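Local coordinates for protein ATP phosphoribosyltransferase (Thermotoga maritima, PDB 1O63) that probably catalyses the first step of histidine biosynthesis, as a short-form enzyme, joining ATP to 5-phosphoribose 1-diphosphate with release of diphosphate, at residues A[46-51]-A[69-74]; A[87-92]-A[165-170]; A[104-109]-A[145-150]. All blocks are in the same frame, centred on the assembly; numbering follows the deposited sequence.

Contact 1: residues A[46-51]-A[69-74]; sequences RPFDVP and LLEKET
Lys72 reaches the backbone of Phe48 as a fully extended side chain: its CG stands anti to the backbone N (chi1 165°), and the later torsions stay close to trans out to NZ. The ammonium group therefore arrives far from its own backbone and gives a hydrogen bond to the carbonyl of Phe48, with 3.1 Å between Lys72 NZ and Phe48 O. The approach lies nearly along the C=O axis, at a C=O...N angle of 162°. A second bond, to OG1 of Thr52, makes the grip on NZ twofold, and the carboxylate of Asp49 is near without touching, its OD2 5.4 Å from Lys72 NZ, a charge that may favour the ammonium here. On the way, CD and CE of Lys72 pass CG of the Pro51 ring, the CD-to-CG distance being 4.0 Å. Further along, the methyl CG2 of Thr74 packs on Pro51 CB at 3.6 Å.

Glu71 illustrates how one residue can serve two neighbours. CB and CG lie beside the rim of the Phe48 ring, near its plane, with Glu71 CG 3.7 Å from Phe48 CE2. A bend at chi2 (63°) then turns the carboxylate from the ring, and its two oxygens accept the backbone N-H groups of Asn112 and Val113 at the start of helix 111-121, an environment that would probably favour the charged form.

The contact thus joins the turn that leads into helix 50-55, where Phe48 also packs on Lys131 of the second subunit, to the end of helix 66-71 and the residues just after it. Strand 61-65 separates these two successive helices in the chain, and helix 111-121 meets the end of the second through Glu71.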
loop_
_atom_site.group_PDB
_atom_site.type_symbol
_atom_site.label_atom_id
_atom_site.label_comp_id
_atom_site.label_asym_id
_atom_site.label_seq_id
_atom_site.Cartn_x
_atom_site.Cartn_y
_atom_site.Cartn_z
ATOM N N ARG A 46 -4.755 -4.544 -7.346
ATOM C CA ARG A 46 -4.921 -3.458 -6.365
ATOM C C ARG A 46 -5.335 -2.204 -7.140
ATOM O O ARG A 46 -4.870 -1.973 -8.264
ATOM C CB ARG A 46 -3.672 -3.210 -5.581
ATOM C CG ARG A 46 -3.044 -4.327 -4.797
ATOM C CD ARG A 46 -3.975 -5.005 -3.830
ATOM N NE ARG A 46 -4.848 -4.106 -3.090
ATOM C CZ ARG A 46 -5.876 -4.548 -2.359
ATOM N NH1 ARG A 46 -6.648 -3.698 -1.697
ATOM N NH2 ARG A 46 -6.112 -5.857 -2.288
ATOM N N PRO A 47 -6.229 -1.416 -6.557
ATOM C CA PRO A 47 -6.776 -0.230 -7.190
ATOM C C PRO A 47 -5.779 0.677 -7.829
ATOM O O PRO A 47 -5.951 1.113 -9.005
ATOM C CB PRO A 47 -7.481 0.489 -6.007
ATOM C CG PRO A 47 -7.939 -0.653 -5.142
ATOM C CD PRO A 47 -6.813 -1.657 -5.216
ATOM N N PHE A 48 -4.654 0.962 -7.166
ATOM C CA PHE A 48 -3.632 1.829 -7.740
ATOM C C PHE A 48 -2.904 1.187 -8.903
ATOM O O PHE A 48 -2.316 1.906 -9.729
ATOM C CB PHE A 48 -2.611 2.274 -6.663
ATOM C CG PHE A 48 -3.001 3.637 -6.121
ATOM C CD1 PHE A 48 -3.900 3.737 -5.071
ATOM C CD2 PHE A 48 -2.514 4.794 -6.689
ATOM C CE1 PHE A 48 -4.282 4.971 -4.576
ATOM C CE2 PHE A 48 -2.895 6.025 -6.202
ATOM C CZ PHE A 48 -3.782 6.124 -5.133
ATOM N N ASP A 49 -3.028 -0.114 -9.085
ATOM C CA ASP A 49 -2.372 -0.789 -10.209
ATOM C C ASP A 49 -3.252 -0.837 -11.447
ATOM O O ASP A 49 -2.785 -1.263 -12.495
ATOM C CB ASP A 49 -1.987 -2.217 -9.801
ATOM C CG ASP A 49 -0.912 -2.235 -8.724
ATOM O OD1 ASP A 49 -0.836 -3.215 -7.968
ATOM O OD2 ASP A 49 -0.150 -1.263 -8.611
ATOM N N VAL A 50 -4.527 -0.427 -11.344
ATOM C CA VAL A 50 -5.386 -0.494 -12.553
ATOM C C VAL A 50 -4.808 0.305 -13.683
ATOM O O VAL A 50 -4.624 -0.208 -14.817
ATOM C CB VAL A 50 -6.826 -0.111 -12.224
ATOM C CG1 VAL A 50 -7.639 0.285 -13.457
ATOM C CG2 VAL A 50 -7.510 -1.249 -11.455
ATOM N N PRO A 51 -4.401 1.563 -13.464
ATOM C CA PRO A 51 -3.899 2.386 -14.541
ATOM C C PRO A 51 -2.574 1.857 -15.074
ATOM O O PRO A 51 -2.316 1.978 -16.282
ATOM C CB PRO A 51 -3.771 3.785 -13.967
ATOM C CG PRO A 51 -4.042 3.683 -12.517
ATOM C CD PRO A 51 -4.695 2.357 -12.253
ATOM N N LEU A 69 -7.294 8.027 -9.572
ATOM C CA LEU A 69 -7.215 8.880 -10.737
ATOM C C LEU A 69 -6.536 10.207 -10.479
ATOM O O LEU A 69 -5.764 10.692 -11.326
ATOM C CB LEU A 69 -8.620 9.125 -11.324
ATOM C CG LEU A 69 -8.862 8.588 -12.734
ATOM C CD1 LEU A 69 -8.349 7.172 -12.864
ATOM C CD2 LEU A 69 -10.332 8.655 -13.127
ATOM N N LEU A 70 -6.882 10.839 -9.349
ATOM C CA LEU A 70 -6.294 12.157 -9.064
ATOM C C LEU A 70 -4.914 12.019 -8.447
ATOM O O LEU A 70 -4.142 12.967 -8.512
ATOM C CB LEU A 70 -7.206 12.991 -8.192
ATOM C CG LEU A 70 -8.135 14.026 -8.763
ATOM C CD1 LEU A 70 -8.249 14.059 -10.278
ATOM C CD2 LEU A 70 -9.528 13.922 -8.139
ATOM N N GLU A 71 -4.618 10.908 -7.758
ATOM C CA GLU A 71 -3.302 10.791 -7.139
ATOM C C GLU A 71 -2.213 10.494 -8.167
ATOM O O GLU A 71 -1.051 10.835 -7.973
ATOM C CB GLU A 71 -3.327 9.711 -6.044
ATOM C CG GLU A 71 -1.991 9.478 -5.386
ATOM C CD GLU A 71 -1.477 10.715 -4.657
ATOM O OE1 GLU A 71 -0.272 10.839 -4.444
ATOM O OE2 GLU A 71 -2.308 11.589 -4.295
ATOM N N LYS A 72 -2.583 9.844 -9.239
ATOM C CA LYS A 72 -1.656 9.371 -10.278
ATOM C C LYS A 72 -2.224 9.748 -11.634
ATOM O O LYS A 72 -3.177 9.104 -12.100
ATOM C CB LYS A 72 -1.575 7.849 -10.105
ATOM C CG LYS A 72 -0.976 7.032 -11.215
ATOM C CD LYS A 72 -0.949 5.549 -10.828
ATOM C CE LYS A 72 -0.234 4.712 -11.880
ATOM N NZ LYS A 72 -0.072 3.306 -11.412
ATOM N N GLU A 73 -1.706 10.794 -12.257
ATOM C CA GLU A 73 -2.268 11.215 -13.547
ATOM C C GLU A 73 -1.910 10.297 -14.694
ATOM O O GLU A 73 -0.783 9.837 -14.849
ATOM C CB GLU A 73 -1.838 12.660 -13.841
ATOM C CG GLU A 73 -2.966 13.484 -14.449
ATOM C CD GLU A 73 -4.105 13.726 -13.476
ATOM O OE1 GLU A 73 -5.103 14.384 -13.869
ATOM O OE2 GLU A 73 -4.012 13.284 -12.306
ATOM N N THR A 74 -2.903 9.953 -15.516
ATOM C CA THR A 74 -2.700 9.106 -16.682
ATOM C C THR A 74 -3.298 9.787 -17.923
ATOM O O THR A 74 -4.058 10.749 -17.805
ATOM C CB THR A 74 -3.427 7.749 -16.543
ATOM O OG1 THR A 74 -4.833 7.996 -16.522
ATOM C CG2 THR A 74 -3.043 7.013 -15.265
#

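Contact 2: residues A[87-92]-A[165-170]; sequences SRMVLA and DEIFVI
Arg88 and Glu166 meet in a salt bridge on the face of the sheet that carries Arg88, Val90 and Glu166, with Arg88 NH1 2.9 Å from Glu166 OE1. A bend of Glu166 at chi2 (-89°) turns its CD toward Arg88. The bond uses the syn lone pair of OE1, and the guanidinium and carboxylate planes are nearly coplanar, 13° apart. NH2 of Arg88 has a further, weak bond to Glu151 O. An alanine here would probably leave the Glu166 carboxylate without its charged mate and set it free to turn.

In the backbone, the strands satisfy each other in antiparallel fashion. Ser87 and Ile170 exchange two bonds, the shorter being Ile170 N to Ser87 O at 2.8 Å. Met89 N gives a nearly straight bond to Phe168 O, also 2.8 Å. The acceptor Met89 O is held twice: firmly by Ile167 N at 2.7 Å and weakly by Phe168 N. Leu91 N then binds Asp165 O at 2.9 Å, while Asp165 OD2 is taken by the hydroxyl of Tyr117. On the face shared by Met89 and Phe168, CB of Met89, a selenomethionine, sits over the centre of the Phe168 ring in a CH-pi contact of 3.8 Å to the centroid.

Ile167 and Phe168 both opposite Met89 form a classic beta bulge, set within the two long antiparallel strands that run between the lobes, as in periplasmic-binding-protein-like folds.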
loop_
_atom_site.group_PDB
_atom_site.type_symbol
_atom_site.label_atom_id
_atom_site.label_comp_id
_atom_site.label_asym_id
_atom_site.label_seq_id
_atom_site.Cartn_x
_atom_site.Cartn_y
_atom_site.Cartn_z
ATOM N N SER A 87 -17.314 7.547 -1.385
ATOM C CA SER A 87 -16.705 8.162 -0.189
ATOM C C SER A 87 -16.244 9.573 -0.500
ATOM O O SER A 87 -16.599 10.126 -1.546
ATOM C CB SER A 87 -15.524 7.281 0.237
ATOM O OG SER A 87 -14.689 7.014 -0.875
ATOM N N ARG A 88 -15.527 10.186 0.436
ATOM C CA ARG A 88 -15.051 11.560 0.274
ATOM C C ARG A 88 -13.561 11.652 0.682
ATOM O O ARG A 88 -13.188 11.118 1.707
ATOM C CB ARG A 88 -15.813 12.528 1.170
ATOM C CG ARG A 88 -17.287 12.755 0.882
ATOM C CD ARG A 88 -17.940 13.492 2.066
ATOM N NE ARG A 88 -18.235 12.593 3.162
ATOM C CZ ARG A 88 -18.463 12.897 4.428
ATOM N NH1 ARG A 88 -18.420 14.146 4.861
ATOM N NH2 ARG A 88 -18.735 11.923 5.302
HETATM N N MSE A 89 -12.843 12.500 -0.013
HETATM C CA MSE A 89 -11.448 12.827 0.372
HETATM C C MSE A 89 -11.561 14.118 1.192
HETATM O O MSE A 89 -12.181 15.091 0.726
HETATM C CB MSE A 89 -10.585 12.983 -0.843
HETATM C CG MSE A 89 -9.111 13.307 -0.599
HETATM SE SE MSE A 89 -8.154 11.777 0.069
HETATM C CE MSE A 89 -7.951 10.778 -1.569
ATOM N N VAL A 90 -11.085 14.098 2.437
ATOM C CA VAL A 90 -11.227 15.282 3.284
ATOM C C VAL A 90 -9.914 15.702 3.923
ATOM O O VAL A 90 -8.974 14.925 3.988
ATOM C CB VAL A 90 -12.251 15.044 4.423
ATOM C CG1 VAL A 90 -13.623 14.750 3.835
ATOM C CG2 VAL A 90 -11.823 13.902 5.357
ATOM N N LEU A 91 -9.884 16.942 4.376
ATOM C CA LEU A 91 -8.837 17.465 5.230
ATOM C C LEU A 91 -9.417 17.352 6.659
ATOM O O LEU A 91 -10.611 17.672 6.807
ATOM C CB LEU A 91 -8.541 18.948 4.944
ATOM C CG LEU A 91 -7.507 19.575 5.913
ATOM C CD1 LEU A 91 -6.137 19.009 5.598
ATOM C CD2 LEU A 91 -7.508 21.098 5.758
ATOM N N ALA A 92 -8.712 16.739 7.564
ATOM C CA ALA A 92 -9.194 16.605 8.953
ATOM C C ALA A 92 -8.079 16.901 9.953
ATOM O O ALA A 92 -6.888 16.807 9.678
ATOM C CB ALA A 92 -9.752 15.217 9.201
ATOM N N ASP A 165 -12.449 20.233 5.795
ATOM C CA ASP A 165 -12.752 20.612 4.423
ATOM C C ASP A 165 -12.994 19.344 3.579
ATOM O O ASP A 165 -12.327 18.324 3.749
ATOM C CB ASP A 165 -11.618 21.422 3.811
ATOM C CG ASP A 165 -11.980 22.285 2.622
ATOM O OD1 ASP A 165 -13.182 22.489 2.344
ATOM O OD2 ASP A 165 -11.047 22.813 1.945
ATOM N N GLU A 166 -13.903 19.493 2.623
ATOM C CA GLU A 166 -14.203 18.388 1.695
ATOM C C GLU A 166 -13.374 18.617 0.439
ATOM O O GLU A 166 -13.483 19.689 -0.168
ATOM C CB GLU A 166 -15.696 18.418 1.375
ATOM C CG GLU A 166 -16.614 18.374 2.585
ATOM C CD GLU A 166 -16.965 16.950 2.993
ATOM O OE1 GLU A 166 -17.498 16.738 4.097
ATOM O OE2 GLU A 166 -16.690 16.032 2.185
ATOM N N ILE A 167 -12.465 17.713 0.083
ATOM C CA ILE A 167 -11.599 18.032 -1.085
ATOM C C ILE A 167 -12.235 17.556 -2.375
ATOM O O ILE A 167 -12.106 18.175 -3.420
ATOM C CB ILE A 167 -10.194 17.456 -0.895
ATOM C CG1 ILE A 167 -9.577 18.003 0.407
ATOM C CG2 ILE A 167 -9.326 17.812 -2.101
ATOM C CD1 ILE A 167 -8.262 17.381 0.792
ATOM N N PHE A 168 -12.806 16.346 -2.369
ATOM C CA PHE A 168 -13.514 15.856 -3.534
ATOM C C PHE A 168 -14.292 14.610 -3.151
ATOM O O PHE A 168 -13.925 13.863 -2.211
ATOM C CB PHE A 168 -12.702 15.604 -4.787
ATOM C CG PHE A 168 -11.540 14.681 -4.670
ATOM C CD1 PHE A 168 -11.721 13.303 -4.687
ATOM C CD2 PHE A 168 -10.249 15.175 -4.554
ATOM C CE1 PHE A 168 -10.637 12.452 -4.586
ATOM C CE2 PHE A 168 -9.164 14.331 -4.427
ATOM C CZ PHE A 168 -9.358 12.953 -4.447
ATOM N N VAL A 169 -15.359 14.422 -3.914
ATOM C CA VAL A 169 -16.195 13.237 -3.712
ATOM C C VAL A 169 -15.577 12.103 -4.533
ATOM O O VAL A 169 -15.012 12.395 -5.578
ATOM C CB VAL A 169 -17.629 13.517 -4.198
ATOM C CG1 VAL A 169 -18.403 12.220 -4.367
ATOM C CG2 VAL A 169 -18.308 14.460 -3.205
ATOM N N ILE A 170 -15.570 10.899 -3.999
ATOM C CA ILE A 170 -14.936 9.763 -4.653
ATOM C C ILE A 170 -15.985 8.813 -5.226
ATOM O O ILE A 170 -16.905 8.370 -4.536
ATOM C CB ILE A 170 -14.025 8.982 -3.709
ATOM C CG1 ILE A 170 -12.777 9.839 -3.346
ATOM C CG2 ILE A 170 -13.559 7.664 -4.324
ATOM C CD1 ILE A 170 -12.188 9.351 -2.025
#

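Contact 3: residues A[104-109]-A[145-150]; sequences KRIATK and LIVDIT
Leu145 opens the pairing by giving its N-H to Arg105 O, a bond of 3.1 Å, and its own carbonyl then accepts Ala107 N at 3.0 Å. That same oxygen lies 3.2 Å from Ile106 CA in a CA-H...O contact and also receives the hydroxyl of Ser143. Arg105 and Ala107 thus straddle Leu145 in the stepped pattern of parallel strands. Leu145 CB faces Ile106 CG1 on one face of the sheet.

Ile146 comes next, on the other face, where its CG2 touches Ala107 CB at 4.1 Å. Its CG1 is held between the backbone N and the carbonyl carbon (chi1 64°), leaving CG2 as the branch that meets the alanine.

Val147 returns to the first face, its CG2 packed 3.8 Å from CG2 of Ile106. Its N-H binds Ala107 O, and its O is an acceptor shared by two donors: Thr108 OG1, 2.9 Å away, and a water. The chi1 of Thr108 (179°) places OG1 beside its own carbonyl carbon, where it reaches Val147 O and also accepts the N-H of Phe110.

The water lies where the strands diverge. It takes the N-H of Lys109 at 2.8 Å and donates to Val147 O and, weakly, to Asp148 OD1, replacing a direct backbone rung at the end of the ladder.

Helix 111-121 covers the Ile106 and Val147 face through Thr114. Strand 104-108, followed by that helix and by strand 125-129 on its far side, is a beta-alpha-beta unit, and with strand 145-150 it gives the parallel sheet core of an alpha/beta lobe.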
loop_
_atom_site.group_PDB
_atom_site.type_symbol
_atom_site.label_atom_id
_atom_site.label_comp_id
_atom_site.label_asym_id
_atom_site.label_seq_id
_atom_site.Cartn_x
_atom_site.Cartn_y
_atom_site.Cartn_z
ATOM N N LYS A 104 2.406 23.611 7.588
ATOM C CA LYS A 104 1.445 22.606 8.059
ATOM C C LYS A 104 1.941 21.193 7.829
ATOM O O LYS A 104 2.286 20.807 6.710
ATOM C CB LYS A 104 0.095 22.875 7.411
ATOM C CG LYS A 104 -0.461 24.264 7.761
ATOM C CD LYS A 104 -0.947 24.968 6.492
ATOM C CE LYS A 104 -1.670 26.260 6.844
ATOM N NZ LYS A 104 -0.676 27.304 7.251
ATOM N N ARG A 105 2.032 20.397 8.899
ATOM C CA ARG A 105 2.463 19.002 8.759
ATOM C C ARG A 105 1.204 18.149 8.468
ATOM O O ARG A 105 0.240 18.232 9.220
ATOM C CB ARG A 105 3.123 18.516 10.055
ATOM C CG ARG A 105 4.398 19.266 10.440
ATOM C CD ARG A 105 5.005 18.675 11.727
ATOM N NE ARG A 105 3.996 18.496 12.754
ATOM C CZ ARG A 105 4.021 17.611 13.747
ATOM N NH1 ARG A 105 3.020 17.551 14.614
ATOM N NH2 ARG A 105 5.059 16.802 13.919
ATOM N N ILE A 106 1.153 17.546 7.282
ATOM C CA ILE A 106 -0.019 16.770 6.881
ATOM C C ILE A 106 0.419 15.334 6.542
ATOM O O ILE A 106 1.213 15.188 5.615
ATOM C CB ILE A 106 -0.698 17.353 5.629
ATOM C CG1 ILE A 106 -0.866 18.877 5.763
ATOM C CG2 ILE A 106 -2.019 16.671 5.361
ATOM C CD1 ILE A 106 -1.510 19.552 4.564
ATOM N N ALA A 107 -0.156 14.377 7.253
ATOM C CA ALA A 107 0.060 12.953 6.970
ATOM C C ALA A 107 -0.989 12.498 5.966
ATOM O O ALA A 107 -2.128 12.958 6.040
ATOM C CB ALA A 107 -0.149 12.124 8.244
ATOM N N THR A 108 -0.600 11.597 5.050
ATOM C CA THR A 108 -1.605 11.155 4.059
ATOM C C THR A 108 -1.059 9.968 3.271
ATOM O O THR A 108 0.165 9.799 3.198
ATOM C CB THR A 108 -1.871 12.325 3.077
ATOM O OG1 THR A 108 -2.818 11.947 2.083
ATOM C CG2 THR A 108 -0.573 12.724 2.367
ATOM N N LYS A 109 -1.939 9.200 2.663
ATOM C CA LYS A 109 -1.589 8.181 1.690
ATOM C C LYS A 109 -1.587 8.781 0.276
ATOM O O LYS A 109 -1.241 8.102 -0.709
ATOM C CB LYS A 109 -2.614 7.037 1.663
ATOM C CG LYS A 109 -2.835 6.374 3.006
ATOM C CD LYS A 109 -3.484 5.012 2.842
ATOM C CE LYS A 109 -4.973 5.124 2.744
ATOM N NZ LYS A 109 -5.667 3.813 2.932
ATOM N N LEU A 145 -2.398 17.749 10.712
ATOM C CA LEU A 145 -3.575 17.491 9.941
ATOM C C LEU A 145 -3.389 16.213 9.089
ATOM O O LEU A 145 -2.288 15.736 8.924
ATOM C CB LEU A 145 -3.863 18.618 8.911
ATOM C CG LEU A 145 -3.993 20.048 9.424
ATOM C CD1 LEU A 145 -3.853 21.072 8.295
ATOM C CD2 LEU A 145 -5.298 20.278 10.162
ATOM N N ILE A 146 -4.515 15.694 8.610
ATOM C CA ILE A 146 -4.429 14.583 7.661
ATOM C C ILE A 146 -5.288 14.888 6.435
ATOM O O ILE A 146 -6.160 15.756 6.518
ATOM C CB ILE A 146 -4.891 13.237 8.228
ATOM C CG1 ILE A 146 -6.374 13.311 8.565
ATOM C CG2 ILE A 146 -4.004 12.819 9.420
ATOM C CD1 ILE A 146 -7.009 12.042 9.078
ATOM N N VAL A 147 -4.959 14.225 5.335
ATOM C CA VAL A 147 -5.836 14.260 4.145
ATOM C C VAL A 147 -6.159 12.782 3.896
ATOM O O VAL A 147 -5.228 12.004 3.697
ATOM C CB VAL A 147 -5.202 14.908 2.924
ATOM C CG1 VAL A 147 -5.970 14.556 1.659
ATOM C CG2 VAL A 147 -5.079 16.413 3.074
ATOM N N ASP A 148 -7.413 12.397 4.076
ATOM C CA ASP A 148 -7.736 10.958 3.976
ATOM C C ASP A 148 -9.176 10.750 3.547
ATOM O O ASP A 148 -9.983 11.686 3.511
ATOM C CB ASP A 148 -7.492 10.264 5.320
ATOM C CG ASP A 148 -7.292 8.772 5.222
ATOM O OD1 ASP A 148 -7.183 8.235 4.093
ATOM O OD2 ASP A 148 -7.244 8.101 6.274
ATOM N N ILE A 149 -9.510 9.505 3.263
ATOM C CA ILE A 149 -10.859 9.141 2.838
ATOM C C ILE A 149 -11.691 8.776 4.090
ATOM O O ILE A 149 -11.180 8.150 5.006
ATOM C CB ILE A 149 -10.837 7.889 1.943
ATOM C CG1 ILE A 149 -10.043 8.122 0.648
ATOM C CG2 ILE A 149 -12.242 7.386 1.621
ATOM C CD1 ILE A 149 -9.945 6.772 -0.128
ATOM N N THR A 150 -12.946 9.146 4.036
ATOM C CA THR A 150 -13.968 8.850 5.006
ATOM C C THR A 150 -15.276 8.557 4.260
ATOM O O THR A 150 -15.492 9.067 3.166
ATOM C CB THR A 150 -14.211 10.049 5.963
ATOM O OG1 THR A 150 -15.162 9.673 6.963
ATOM C CG2 THR A 150 -14.778 11.245 5.209
HETATM O O HOH W 1 -4.491 9.276 3.699
#

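From the N terminus, contact 1 closes first: a short loop holding the rest of helix 50-55, strand 61-65 and the first turn of helix 66-71, bringing the lead-in to helix 50-55 against the end of helix 66-71 before the chain enters strand 81-94. Contact 2 opens there and closes far later, when strand 161-176 returns beside it. Contact 3 is nested inside that long loop, and its segment 145-150 also borders strand 81-94, where Ile146 N probably hydrogen-bonds to Ala92 O, and Val90 N to Asp148 O. Contacts 2 and 3 therefore belong to one sheet, while contact 1 stands in series with both and touches contact 2 where Leu70 packs on Phe168.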